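Local structure of thioredoxin domain-containing protein (Aeropyrum pernix, 3HA9) at residues Gly37-Leu42 / Arg67-Ile72; Ala46-Ser51 / Asp75-Glu80; Glu99-Phe104 / Trp113-Asp118. The protein is of unknown function but has a thioredoxin-like fold with a disulfide-bonded CxxC motif, consistent with an oxidoreductase or antioxidant role. All blocks are in the same frame, centred on the assembly; numbering follows the deposited sequence.

How the contacts relate
All three contacts belong to one thioredoxin-like α/β domain. Contact 1 pairs strands 39-45 and 69-75 in the middle of the mixed sheet. Contact 2 joins the chain leaving these strands, beside the C49-C52 disulfide; its centre is about 21 Å from that of contact 1, and their segments alternate along the sequence. Contact 3 comes later, setting helix 98-108 against strand 114-117, about 17 Å from contact 1 and 10 Å from contact 2 between centres. T78 OG1 to D118 O (2.7 Å), a probable hydrogen bond, links contacts 2 and 3. V71 O to I114 N (3.2 Å) and D75 N to V116 O (2.8 Å), also probable hydrogen bonds, tie strand 114-117 to 69-75.

Contact 1 of 3, residues Gly37-Leu42 / Arg67-Ile72; sequences GDVVIL and REISVI
V39, V40, I41 and L42 pair in parallel with I69, S70, V71 and I72, the two strands of a β-α-β crossover through helix 52-65 in a thioredoxin fold. The strand axes approach to 4.8 Å and diverge by only 20°. S70 N donates to V39 O, S70 O accepts from I41 N, and I72 N donates to I41 O, all nearly straight.

Side chains alternate between the faces. V39, I41, I69 and V71 share one, where I41, I69 and V71 also touch helix 52-65. I41 CG1 is anti to the carbonyl carbon (chi1 -56°), and the extended CD1 beyond it comes within 3.7 Å of I69 CG2 as the two chains cross obliquely. V40, L42, S70 and I72 occupy the other face. There L42 and I72 lie side by side, pointing the same way, with L42 CD2 3.8 Å from I72 CD1; the same I72 methyl is 3.9 Å from V40 CG1.

Just before the strands, E68 O is shared: it accepts V39 N at 3.0 Å and, weakly, D38 N. The E68 chain bends at chi2 (-53°), turning CD toward D38; E68 OE1 lies 3.4 Å from D38 OD2, a closeness of like charges that would be unfavourable if both carboxylates are ionised. S70 OG, beside its own backbone N, accepts a weak hydrogen bond from G37 N at 2.9 Å.

Contact 2 of 3, residues Ala46-Ser51 / Asp75-Glu80; sequences AAWCPS and DFWTAE
W48 CG sits between its backbone N and carbonyl carbon (chi1 61°), whereas W77 CG is anti to its N (chi1 -159°); these torsions set each CG on the side facing the other residue, and the indoles meet beside the CxxC loop of the thioredoxin-like fold. The result is a T-shaped stack, the edge of W48 toward the face of W77, with the planes at 71° and the five-membered ring centroids 4.3 Å apart. W48 NE1 stands 3.2 Å above the W77 ring plane, displaced toward the rim. Farther along the same edge, W48 CZ2 reaches W77 CZ2 at 3.6 Å.

Both NE1 atoms are donors and do not bond to each other; that of W77 donates a hydrogen bond to P93 O. Nearer the backbone, A46 CB packs on W77 CB, 3.7 Å away. A46 also opens a type I turn ending at C49, whose N is hydrogen-bonded to A46 O and whose SG forms the disulfide with C52. W48 therefore projects from the turn that leads into this cysteine pair. Across the contact, an Asx turn fixes the backbone of W77: D75 OD1 accepts W77 N at 2.9 Å, nearly in line with the carboxylate C-O bond.

Contact 3 of 3, residues Glu99-Phe104 / Trp113-Asp118; sequences EMFRKF and WIMVMD
M115 packs against F101 and R102, the first of three successive strand residues that meet helix 98-108. Its CB points toward the helix and lies 3.8 Å from F101 CE2. The chain then runs past the phenylalanine in the opposite direction, and SD arrives 4.7 Å from the centroid of the F101 ring, 9° off the ring normal, a Met-aromatic contact. A bend at chi3 carries CE toward R102, whose NH1 it approaches to 4.1 Å, the two side chains crossing at about a right angle. That arginine is held at its other terminal nitrogen, NH2, by a salt bridge to D26.

V116 contributes backbone instead. Its side chain points away from the helix and touches I72, while its carbonyl O comes within 3.3 Å of F101 CE2, and its N lies in plane at the edge of the same ring. The carbonyl also serves the sheet, as the probable acceptor for D75 N in the neighbouring strand.

M117 closes on F101 once more: M117 CG is 3.7 Å from F101 CD2. Its SD is more remote, 5.4 Å from the ring centroid and 68° off the normal, a Met-aromatic contact made from a quite different direction than that of M115.

With F101 CG anti to the backbone N, the ring extends between M115 and M117, which lie on opposite sides of its plane, and it also touches M45, D75 and I25. With the axes of helix 99-104 and strand 114-117 10.3 Å apart at an angle of 150°, the arrangement is that of an α/β layer, here a helix covering the parallel edge strand of a thioredoxin-like sheet.

Contact 1 of 3, residues Gly37-Leu42 / Arg67-Ile72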
ATOM      1  N   GLY A  37       4.091  -6.987 -11.041  1.00 25.74           N
ATOM      2  CA  GLY A  37       2.818  -7.680 -11.321  1.00 25.30           C
ATOM      3  C   GLY A  37       1.886  -7.082 -12.376  1.00 24.58           C
ATOM      4  O   GLY A  37       2.198  -6.068 -12.992  1.00 26.04           O
ATOM      5  N   ASP A  38       0.737  -7.719 -12.600  1.00 23.14           N
ATOM      6  CA  ASP A  38      -0.364  -7.070 -13.319  1.00 21.86           C
ATOM      7  C   ASP A  38      -1.266  -6.317 -12.336  1.00 20.17           C
ATOM      8  O   ASP A  38      -1.953  -5.365 -12.701  1.00 19.55           O
ATOM      9  CB  ASP A  38      -1.195  -8.095 -14.090  1.00 22.38           C
ATOM     10  CG  ASP A  38      -0.552  -8.505 -15.405  1.00 24.43           C
ATOM     11  OD1 ASP A  38       0.329  -7.769 -15.912  1.00 26.02           O
ATOM     12  OD2 ASP A  38      -0.935  -9.572 -15.935  1.00 27.24           O
ATOM     13  N   VAL A  39      -1.267  -6.777 -11.093  1.00 18.36           N
ATOM     14  CA  VAL A  39      -2.140  -6.241 -10.060  1.00 16.98           C
ATOM     15  C   VAL A  39      -1.252  -5.825  -8.898  1.00 16.01           C
ATOM     16  O   VAL A  39      -0.477  -6.630  -8.392  1.00 15.60           O
ATOM     17  CB  VAL A  39      -3.153  -7.309  -9.607  1.00 16.75           C
ATOM     18  CG1 VAL A  39      -3.979  -6.824  -8.436  1.00 17.33           C
ATOM     19  CG2 VAL A  39      -4.045  -7.709 -10.769  1.00 18.41           C
ATOM     20  N   VAL A  40      -1.380  -4.563  -8.484  1.00 14.60           N
ATOM     21  CA  VAL A  40      -0.545  -4.019  -7.426  1.00 14.11           C
ATOM     22  C   VAL A  40      -1.425  -3.819  -6.208  1.00 13.53           C
ATOM     23  O   VAL A  40      -2.473  -3.183  -6.294  1.00 13.62           O
ATOM     24  CB  VAL A  40       0.111  -2.700  -7.876  1.00 14.38           C
ATOM     25  CG1 VAL A  40       0.915  -2.063  -6.726  1.00 15.11           C
ATOM     26  CG2 VAL A  40       1.007  -2.939  -9.108  1.00 15.09           C
ATOM     27  N   ILE A  41      -1.031  -4.408  -5.079  1.00 13.12           N
ATOM     28  CA  ILE A  41      -1.753  -4.194  -3.832  1.00 12.52           C
ATOM     29  C   ILE A  41      -0.925  -3.335  -2.873  1.00 12.16           C
ATOM     30  O   ILE A  41       0.151  -3.753  -2.447  1.00 12.70           O
ATOM     31  CB  ILE A  41      -2.131  -5.554  -3.152  1.00 12.50           C
ATOM     32  CG1 ILE A  41      -2.942  -6.429  -4.128  1.00 14.35           C
ATOM     33  CG2 ILE A  41      -2.845  -5.290  -1.808  1.00 12.67           C
ATOM     34  CD1 ILE A  41      -3.415  -7.759  -3.547  1.00 13.39           C
ATOM     35  N   LEU A  42      -1.425  -2.134  -2.554  1.00 11.53           N
ATOM     36  CA  LEU A  42      -0.805  -1.292  -1.538  1.00 11.67           C
ATOM     37  C   LEU A  42      -1.453  -1.640  -0.208  1.00 11.56           C
ATOM     38  O   LEU A  42      -2.663  -1.510  -0.053  1.00 12.50           O
ATOM     39  CB  LEU A  42      -0.994   0.205  -1.846  1.00 11.81           C
ATOM     40  CG  LEU A  42      -0.558   0.694  -3.226  1.00 12.44           C
ATOM     41  CD1 LEU A  42      -0.645   2.235  -3.268  1.00 12.96           C
ATOM     42  CD2 LEU A  42       0.861   0.247  -3.527  1.00 12.71           C
ATOM     43  N   ARG A  67       0.502 -15.290  -9.410  1.00 20.21           N
ATOM     44  CA  ARG A  67       1.849 -14.768  -9.659  1.00 20.33           C
ATOM     45  C   ARG A  67       1.853 -13.340 -10.189  1.00 19.78           C
ATOM     46  O   ARG A  67       2.887 -12.665 -10.160  1.00 19.95           O
ATOM     47  CB  ARG A  67       2.633 -15.690 -10.606  1.00 20.42           C
ATOM     48  CG  ARG A  67       2.061 -15.836 -12.009  1.00 21.06           C
ATOM     49  CD  ARG A  67       3.033 -16.612 -12.914  1.00 20.91           C
ATOM     50  NE  ARG A  67       4.187 -15.791 -13.303  1.00 20.28           N
ATOM     51  CZ  ARG A  67       5.364 -16.278 -13.695  1.00 20.99           C
ATOM     52  NH1 ARG A  67       5.564 -17.594 -13.744  1.00 18.68           N
ATOM     53  NH2 ARG A  67       6.348 -15.448 -14.033  1.00 20.28           N
ATOM     54  N   GLU A  68       0.707 -12.886 -10.689  1.00 19.58           N
ATOM     55  CA  GLU A  68       0.628 -11.541 -11.243  1.00 19.76           C
ATOM     56  C   GLU A  68       0.349 -10.458 -10.201  1.00 18.81           C
ATOM     57  O   GLU A  68       0.319  -9.285 -10.526  1.00 19.47           O
ATOM     58  CB  GLU A  68      -0.357 -11.465 -12.414  1.00 19.94           C
ATOM     59  CG  GLU A  68       0.218 -12.000 -13.721  1.00 23.31           C
ATOM     60  CD  GLU A  68       1.552 -11.350 -14.107  1.00 26.82           C
ATOM     61  OE1 GLU A  68       1.708 -10.114 -13.941  1.00 26.99           O
ATOM     62  OE2 GLU A  68       2.445 -12.081 -14.581  1.00 27.15           O
ATOM     63  N   ILE A  69       0.154 -10.855  -8.950  1.00 17.81           N
ATOM     64  CA  ILE A  69      -0.000  -9.881  -7.859  1.00 16.88           C
ATOM     65  C   ILE A  69       1.352  -9.458  -7.276  1.00 16.46           C
ATOM     66  O   ILE A  69       2.213 -10.309  -6.985  1.00 15.74           O
ATOM     67  CB  ILE A  69      -0.858 -10.443  -6.705  1.00 16.54           C
ATOM     68  CG1 ILE A  69      -2.296 -10.643  -7.161  1.00 17.49           C
ATOM     69  CG2 ILE A  69      -0.777  -9.525  -5.450  1.00 18.78           C
ATOM     70  CD1 ILE A  69      -3.117 -11.420  -6.167  1.00 19.10           C
ATOM     71  N   SER A  70       1.528  -8.149  -7.088  1.00 14.78           N
ATOM     72  CA  SER A  70       2.664  -7.638  -6.317  1.00 14.46           C
ATOM     73  C   SER A  70       2.139  -6.912  -5.103  1.00 13.71           C
ATOM     74  O   SER A  70       1.403  -5.943  -5.250  1.00 14.72           O
ATOM     75  CB  SER A  70       3.523  -6.690  -7.154  1.00 14.44           C
ATOM     76  OG  SER A  70       4.203  -7.394  -8.194  1.00 16.26           O
ATOM     77  N   VAL A  71       2.502  -7.388  -3.915  1.00 12.75           N
ATOM     78  CA  VAL A  71       2.142  -6.714  -2.662  1.00 12.23           C
ATOM     79  C   VAL A  71       3.222  -5.710  -2.260  1.00 11.89           C
ATOM     80  O   VAL A  71       4.437  -6.031  -2.236  1.00 11.83           O
ATOM     81  CB  VAL A  71       1.911  -7.736  -1.500  1.00 12.45           C
ATOM     82  CG1 VAL A  71       1.754  -7.011  -0.143  1.00 12.91           C
ATOM     83  CG2 VAL A  71       0.704  -8.631  -1.813  1.00 13.15           C
ATOM     84  N   ILE A  72       2.790  -4.492  -1.957  1.00 10.96           N
ATOM     85  CA  ILE A  72       3.681  -3.488  -1.388  1.00 10.82           C
ATOM     86  C   ILE A  72       3.214  -3.227   0.053  1.00 10.88           C
ATOM     87  O   ILE A  72       2.116  -2.699   0.254  1.00 10.68           O
ATOM     88  CB  ILE A  72       3.711  -2.191  -2.220  1.00 11.12           C
ATOM     89  CG1 ILE A  72       4.031  -2.525  -3.701  1.00 12.46           C
ATOM     90  CG2 ILE A  72       4.690  -1.198  -1.603  1.00 11.49           C
ATOM     91  CD1 ILE A  72       4.124  -1.335  -4.651  1.00 16.62           C
TER

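Contact 2 of 3, residues Ala46-Ser51 / Asp75-Glu80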
ATOM      1  N   ALA A  46       0.717  -1.422  10.166  1.00  9.11           N
ATOM      2  CA  ALA A  46       1.643  -1.124  11.267  1.00 10.03           C
ATOM      3  C   ALA A  46       1.974  -2.447  11.912  1.00 10.43           C
ATOM      4  O   ALA A  46       1.134  -3.365  11.920  1.00 11.18           O
ATOM      5  CB  ALA A  46       0.982  -0.172  12.284  1.00  9.69           C
ATOM      6  N   ALA A  47       3.186  -2.561  12.446  1.00  9.88           N
ATOM      7  CA  ALA A  47       3.657  -3.850  12.950  1.00 10.71           C
ATOM      8  C   ALA A  47       2.876  -4.328  14.172  1.00 10.74           C
ATOM      9  O   ALA A  47       2.774  -5.528  14.413  1.00 11.35           O
ATOM     10  CB  ALA A  47       5.143  -3.797  13.238  1.00 10.40           C
ATOM     11  N   TRP A  48       2.305  -3.391  14.923  1.00 10.96           N
ATOM     12  CA  TRP A  48       1.496  -3.726  16.108  1.00 11.02           C
ATOM     13  C   TRP A  48      -0.011  -3.900  15.847  1.00 11.97           C
ATOM     14  O   TRP A  48      -0.776  -4.242  16.746  1.00 12.07           O
ATOM     15  CB  TRP A  48       1.695  -2.630  17.162  1.00 11.33           C
ATOM     16  CG  TRP A  48       1.266  -1.289  16.684  1.00  9.67           C
ATOM     17  CD1 TRP A  48       2.028  -0.386  16.005  1.00  8.48           C
ATOM     18  CD2 TRP A  48      -0.014  -0.677  16.863  1.00  9.76           C
ATOM     19  NE1 TRP A  48       1.296   0.735  15.722  1.00  9.58           N
ATOM     20  CE2 TRP A  48       0.042   0.593  16.246  1.00  9.24           C
ATOM     21  CE3 TRP A  48      -1.207  -1.082  17.469  1.00  9.62           C
ATOM     22  CZ2 TRP A  48      -1.054   1.461  16.212  1.00 10.82           C
ATOM     23  CZ3 TRP A  48      -2.292  -0.217  17.443  1.00 11.41           C
ATOM     24  CH2 TRP A  48      -2.205   1.045  16.826  1.00 10.41           C
ATOM     25  N   CYS A  49      -0.443  -3.675  14.614  1.00 12.19           N
ATOM     26  CA  CYS A  49      -1.863  -3.715  14.263  1.00 12.73           C
ATOM     27  C   CYS A  49      -2.419  -5.133  14.492  1.00 12.66           C
ATOM     28  O   CYS A  49      -1.887  -6.086  13.942  1.00 12.16           O
ATOM     29  CB  CYS A  49      -2.023  -3.244  12.796  1.00 13.26           C
ATOM     30  SG  CYS A  49      -3.374  -3.972  11.773  1.00 16.28           S
ATOM     31  N   PRO A  50      -3.438  -5.279  15.375  1.00 12.35           N
ATOM     32  CA  PRO A  50      -3.956  -6.608  15.668  1.00 13.04           C
ATOM     33  C   PRO A  50      -4.455  -7.371  14.444  1.00 13.35           C
ATOM     34  O   PRO A  50      -4.125  -8.560  14.290  1.00 14.21           O
ATOM     35  CB  PRO A  50      -5.097  -6.331  16.654  1.00 13.20           C
ATOM     36  CG  PRO A  50      -4.650  -5.094  17.380  1.00 12.90           C
ATOM     37  CD  PRO A  50      -3.958  -4.266  16.317  1.00 12.63           C
ATOM     38  N   SER A  51      -5.225  -6.697  13.589  1.00 12.72           N
ATOM     39  CA  SER A  51      -5.853  -7.322  12.419  1.00 12.49           C
ATOM     40  C   SER A  51      -4.855  -7.667  11.308  1.00 11.87           C
ATOM     41  O   SER A  51      -5.122  -8.500  10.440  1.00 11.62           O
ATOM     42  CB  SER A  51      -6.984  -6.438  11.879  1.00 13.01           C
ATOM     43  OG  SER A  51      -6.461  -5.233  11.319  1.00 12.67           O
ATOM     44  N   ASP A  75       4.385   0.508   5.807  1.00  9.57           N
ATOM     45  CA  ASP A  75       4.247   0.745   7.242  1.00  9.45           C
ATOM     46  C   ASP A  75       4.286   2.246   7.400  1.00  9.70           C
ATOM     47  O   ASP A  75       5.321   2.871   7.136  1.00 10.25           O
ATOM     48  CB  ASP A  75       5.404   0.076   8.012  1.00  9.51           C
ATOM     49  CG  ASP A  75       5.254   0.184   9.531  1.00  9.29           C
ATOM     50  OD1 ASP A  75       4.547   1.088  10.017  1.00  9.78           O
ATOM     51  OD2 ASP A  75       5.855  -0.657  10.245  1.00 10.51           O
ATOM     52  N   PHE A  76       3.155   2.826   7.811  1.00  9.60           N
ATOM     53  CA  PHE A  76       3.078   4.272   7.957  1.00  9.81           C
ATOM     54  C   PHE A  76       3.179   4.703   9.409  1.00 10.75           C
ATOM     55  O   PHE A  76       2.978   5.887   9.728  1.00 11.07           O
ATOM     56  CB  PHE A  76       1.820   4.852   7.249  1.00 10.00           C
ATOM     57  CG  PHE A  76       0.494   4.487   7.891  1.00  9.10           C
ATOM     58  CD1 PHE A  76      -0.100   5.328   8.845  1.00  9.07           C
ATOM     59  CD2 PHE A  76      -0.194   3.353   7.478  1.00  9.82           C
ATOM     60  CE1 PHE A  76      -1.354   5.028   9.393  1.00 11.35           C
ATOM     61  CE2 PHE A  76      -1.446   3.037   8.016  1.00  9.60           C
ATOM     62  CZ  PHE A  76      -2.027   3.886   8.972  1.00  9.50           C
ATOM     63  N   TRP A  77       3.502   3.756  10.299  1.00 10.21           N
ATOM     64  CA  TRP A  77       3.559   4.077  11.721  1.00 10.19           C
ATOM     65  C   TRP A  77       4.955   4.632  12.054  1.00 10.11           C
ATOM     66  O   TRP A  77       5.760   4.006  12.741  1.00 10.37           O
ATOM     67  CB  TRP A  77       3.157   2.863  12.579  1.00  9.41           C
ATOM     68  CG  TRP A  77       2.724   3.293  13.957  1.00 10.25           C
ATOM     69  CD1 TRP A  77       3.464   3.250  15.095  1.00  8.66           C
ATOM     70  CD2 TRP A  77       1.474   3.884  14.304  1.00  9.44           C
ATOM     71  NE1 TRP A  77       2.735   3.751  16.152  1.00 11.29           N
ATOM     72  CE2 TRP A  77       1.507   4.142  15.690  1.00 10.93           C
ATOM     73  CE3 TRP A  77       0.309   4.190  13.582  1.00  9.47           C
ATOM     74  CZ2 TRP A  77       0.437   4.725  16.367  1.00 11.20           C
ATOM     75  CZ3 TRP A  77      -0.770   4.767  14.268  1.00 10.28           C
ATOM     76  CH2 TRP A  77      -0.688   5.022  15.651  1.00  9.79           C
ATOM     77  N   THR A  78       5.225   5.824  11.520  1.00 10.19           N
ATOM     78  CA  THR A  78       6.530   6.457  11.610  1.00 10.72           C
ATOM     79  C   THR A  78       6.429   7.783  12.353  1.00 11.50           C
ATOM     80  O   THR A  78       5.345   8.369  12.440  1.00 11.08           O
ATOM     81  CB  THR A  78       7.074   6.794  10.195  1.00 10.55           C
ATOM     82  OG1 THR A  78       6.169   7.699   9.534  1.00 11.53           O
ATOM     83  CG2 THR A  78       7.245   5.530   9.359  1.00  9.74           C
ATOM     84  N   ALA A  79       7.564   8.266  12.865  1.00 11.94           N
ATOM     85  CA  ALA A  79       7.560   9.519  13.626  1.00 11.77           C
ATOM     86  C   ALA A  79       6.936  10.659  12.825  1.00 12.56           C
ATOM     87  O   ALA A  79       6.164  11.457  13.368  1.00 12.52           O
ATOM     88  CB  ALA A  79       8.973   9.876  14.070  1.00 12.63           C
ATOM     89  N   GLU A  80       7.270  10.732  11.539  1.00 12.04           N
ATOM     90  CA  GLU A  80       6.803  11.830  10.697  1.00 12.61           C
ATOM     91  C   GLU A  80       5.287  11.765  10.505  1.00 12.48           C
ATOM     92  O   GLU A  80       4.588  12.790  10.580  1.00 12.47           O
ATOM     93  CB  GLU A  80       7.518  11.808   9.334  1.00 12.72           C
ATOM     94  CG  GLU A  80       8.989  12.194   9.369  1.00 15.31           C
ATOM     95  CD  GLU A  80       9.924  11.088   9.907  1.00 20.17           C
ATOM     96  OE1 GLU A  80       9.540   9.887   9.987  1.00 20.10           O
ATOM     97  OE2 GLU A  80      11.070  11.440  10.261  1.00 22.50           O
TER

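Contact 3 of 3, residues Glu99-Phe104 / Trp113-Asp118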
ATOM      1  N   GLU A  99      13.376  -2.480  12.121  1.00 13.49           N
ATOM      2  CA  GLU A  99      13.542  -3.848  12.640  1.00 13.62           C
ATOM      3  C   GLU A  99      12.199  -4.520  12.962  1.00 13.68           C
ATOM      4  O   GLU A  99      11.993  -5.685  12.641  1.00 12.79           O
ATOM      5  CB  GLU A  99      14.461  -3.854  13.883  1.00 14.29           C
ATOM      6  CG  GLU A  99      14.568  -5.218  14.586  1.00 17.73           C
ATOM      7  CD  GLU A  99      15.364  -5.209  15.906  1.00 20.89           C
ATOM      8  OE1 GLU A  99      15.876  -4.141  16.342  1.00 22.83           O
ATOM      9  OE2 GLU A  99      15.499  -6.300  16.512  1.00 22.46           O
ATOM     10  N   MET A 100      11.313  -3.795  13.628  1.00 12.87           N
ATOM     11  CA  MET A 100       9.986  -4.320  13.976  1.00 13.08           C
ATOM     12  C   MET A 100       9.176  -4.641  12.736  1.00 12.27           C
ATOM     13  O   MET A 100       8.465  -5.653  12.703  1.00 13.18           O
ATOM     14  CB  MET A 100       9.228  -3.296  14.822  1.00 13.27           C
ATOM     15  CG  MET A 100       9.780  -3.152  16.233  1.00 13.26           C
ATOM     16  SD  MET A 100       9.071  -1.755  17.177  1.00  7.72           S
ATOM     17  CE  MET A 100       7.322  -2.191  17.030  1.00 13.92           C
ATOM     18  N   PHE A 101       9.264  -3.758  11.738  1.00 12.17           N
ATOM     19  CA  PHE A 101       8.547  -3.915  10.480  1.00 11.16           C
ATOM     20  C   PHE A 101       9.055  -5.170   9.776  1.00 11.57           C
ATOM     21  O   PHE A 101       8.258  -6.022   9.376  1.00 11.34           O
ATOM     22  CB  PHE A 101       8.764  -2.647   9.637  1.00 10.51           C
ATOM     23  CG  PHE A 101       8.093  -2.648   8.265  1.00 10.53           C
ATOM     24  CD1 PHE A 101       6.975  -3.424   7.974  1.00 11.18           C
ATOM     25  CD2 PHE A 101       8.570  -1.779   7.298  1.00 10.44           C
ATOM     26  CE1 PHE A 101       6.362  -3.376   6.683  1.00 10.32           C
ATOM     27  CE2 PHE A 101       7.990  -1.708   6.015  1.00 10.66           C
ATOM     28  CZ  PHE A 101       6.873  -2.498   5.709  1.00 11.54           C
ATOM     29  N   ARG A 102      10.381  -5.305   9.675  1.00 10.99           N
ATOM     30  CA  ARG A 102      10.996  -6.497   9.067  1.00 11.40           C
ATOM     31  C   ARG A 102      10.600  -7.779   9.759  1.00 11.68           C
ATOM     32  O   ARG A 102      10.296  -8.775   9.092  1.00 12.50           O
ATOM     33  CB  ARG A 102      12.522  -6.378   9.065  1.00 11.73           C
ATOM     34  CG  ARG A 102      13.040  -5.386   8.050  1.00 10.48           C
ATOM     35  CD  ARG A 102      14.575  -5.357   8.043  1.00 12.06           C
ATOM     36  NE  ARG A 102      15.136  -4.188   7.355  1.00 14.16           N
ATOM     37  CZ  ARG A 102      15.241  -4.045   6.034  1.00 16.79           C
ATOM     38  NH1 ARG A 102      14.811  -4.986   5.203  1.00 17.79           N
ATOM     39  NH2 ARG A 102      15.803  -2.955   5.531  1.00 18.30           N
ATOM     40  N   LYS A 103      10.596  -7.740  11.092  1.00 12.11           N
ATOM     41  CA  LYS A 103      10.276  -8.914  11.883  1.00 12.28           C
ATOM     42  C   LYS A 103       8.828  -9.357  11.668  1.00 11.60           C
ATOM     43  O   LYS A 103       8.553 -10.546  11.590  1.00 10.13           O
ATOM     44  CB  LYS A 103      10.553  -8.649  13.373  1.00 12.98           C
ATOM     45  CG  LYS A 103      10.279  -9.832  14.301  1.00 16.34           C
ATOM     46  CD  LYS A 103      11.171 -10.999  13.965  1.00 20.86           C
ATOM     47  CE  LYS A 103      11.346 -11.947  15.127  1.00 21.54           C
ATOM     48  NZ  LYS A 103      12.592 -12.714  14.933  1.00 24.57           N
ATOM     49  N   PHE A 104       7.925  -8.388  11.580  1.00 10.70           N
ATOM     50  CA  PHE A 104       6.515  -8.679  11.328  1.00 11.34           C
ATOM     51  C   PHE A 104       6.369  -9.370   9.985  1.00 10.97           C
ATOM     52  O   PHE A 104       5.702 -10.424   9.865  1.00 11.45           O
ATOM     53  CB  PHE A 104       5.664  -7.394  11.386  1.00 10.78           C
ATOM     54  CG  PHE A 104       4.242  -7.610  11.003  1.00 11.17           C
ATOM     55  CD1 PHE A 104       3.298  -7.962  11.958  1.00 12.61           C
ATOM     56  CD2 PHE A 104       3.842  -7.505   9.663  1.00 13.09           C
ATOM     57  CE1 PHE A 104       1.959  -8.197  11.586  1.00 13.15           C
ATOM     58  CE2 PHE A 104       2.511  -7.740   9.289  1.00 14.91           C
ATOM     59  CZ  PHE A 104       1.570  -8.084  10.257  1.00 14.31           C
ATOM     60  N   TRP A 113       7.754  -9.578  -1.135  1.00 18.74           N
ATOM     61  CA  TRP A 113       7.070  -8.273  -1.061  1.00 17.71           C
ATOM     62  C   TRP A 113       8.010  -7.090  -0.985  1.00 17.29           C
ATOM     63  O   TRP A 113       9.056  -7.156  -0.363  1.00 18.40           O
ATOM     64  CB  TRP A 113       6.151  -8.209   0.155  1.00 17.36           C
ATOM     65  CG  TRP A 113       5.061  -9.187   0.161  1.00 16.57           C
ATOM     66  CD1 TRP A 113       4.665  -9.999  -0.873  1.00 17.70           C
ATOM     67  CD2 TRP A 113       4.173  -9.454   1.240  1.00 16.16           C
ATOM     68  NE1 TRP A 113       3.593 -10.763  -0.491  1.00 16.25           N
ATOM     69  CE2 TRP A 113       3.264 -10.446   0.799  1.00 16.97           C
ATOM     70  CE3 TRP A 113       4.054  -8.956   2.554  1.00 16.15           C
ATOM     71  CZ2 TRP A 113       2.262 -10.955   1.614  1.00 16.05           C
ATOM     72  CZ3 TRP A 113       3.041  -9.467   3.369  1.00 14.98           C
ATOM     73  CH2 TRP A 113       2.160 -10.451   2.894  1.00 16.91           C
ATOM     74  N   ILE A 114       7.600  -5.973  -1.580  1.00 15.10           N
ATOM     75  CA  ILE A 114       8.328  -4.719  -1.433  1.00 14.40           C
ATOM     76  C   ILE A 114       7.918  -4.126  -0.083  1.00 13.44           C
ATOM     77  O   ILE A 114       6.751  -4.158   0.260  1.00 13.76           O
ATOM     78  CB  ILE A 114       7.964  -3.767  -2.609  1.00 13.16           C
ATOM     79  CG1 ILE A 114       8.307  -4.430  -3.957  1.00 15.21           C
ATOM     80  CG2 ILE A 114       8.637  -2.386  -2.469  1.00 15.52           C
ATOM     81  CD1 ILE A 114       7.794  -3.660  -5.174  1.00 13.63           C
ATOM     82  N   MET A 115       8.873  -3.610   0.681  1.00 13.69           N
ATOM     83  CA  MET A 115       8.577  -3.001   1.982  1.00 13.61           C
ATOM     84  C   MET A 115       8.859  -1.490   1.899  1.00 13.16           C
ATOM     85  O   MET A 115       9.907  -1.052   1.417  1.00 12.95           O
ATOM     86  CB  MET A 115       9.381  -3.661   3.122  1.00 12.75           C
ATOM     87  CG  MET A 115       8.881  -5.082   3.583  1.00 14.51           C
ATOM     88  SD  MET A 115      10.030  -5.844   4.768  1.00 13.23           S
ATOM     89  CE  MET A 115      11.282  -6.511   3.706  1.00 19.19           C
ATOM     90  N   VAL A 116       7.905  -0.691   2.361  1.00 12.66           N
ATOM     91  CA  VAL A 116       7.981   0.763   2.247  1.00 12.73           C
ATOM     92  C   VAL A 116       7.602   1.332   3.601  1.00 12.28           C
ATOM     93  O   VAL A 116       6.733   0.786   4.260  1.00 13.19           O
ATOM     94  CB  VAL A 116       6.964   1.276   1.163  1.00 11.97           C
ATOM     95  CG1 VAL A 116       6.724   2.755   1.248  1.00 13.66           C
ATOM     96  CG2 VAL A 116       7.461   0.919  -0.243  1.00 11.79           C
ATOM     97  N   MET A 117       8.273   2.391   4.034  1.00 12.35           N
ATOM     98  CA  MET A 117       7.810   3.117   5.217  1.00 12.52           C
ATOM     99  C   MET A 117       7.348   4.496   4.749  1.00 13.44           C
ATOM    100  O   MET A 117       8.020   5.136   3.913  1.00 15.04           O
ATOM    101  CB  MET A 117       8.895   3.176   6.310  1.00 12.38           C
ATOM    102  CG  MET A 117       9.350   1.794   6.876  1.00 12.98           C
ATOM    103  SD  MET A 117      10.211   1.818   8.494  1.00  6.92           S
ATOM    104  CE  MET A 117       8.786   1.638   9.581  1.00 13.93           C
ATOM    105  N   ASP A 118       6.172   4.920   5.210  1.00 12.74           N
ATOM    106  CA  ASP A 118       5.569   6.178   4.752  1.00 12.24           C
ATOM    107  C   ASP A 118       5.660   7.236   5.823  1.00 12.81           C
ATOM    108  O   ASP A 118       5.506   6.949   7.006  1.00 13.54           O
ATOM    109  CB  ASP A 118       4.096   5.941   4.403  1.00 12.01           C
ATOM    110  CG  ASP A 118       3.376   7.207   3.939  1.00 11.39           C
ATOM    111  OD1 ASP A 118       3.888   7.897   3.046  1.00 11.86           O
ATOM    112  OD2 ASP A 118       2.248   7.456   4.433  1.00 11.24           O
TER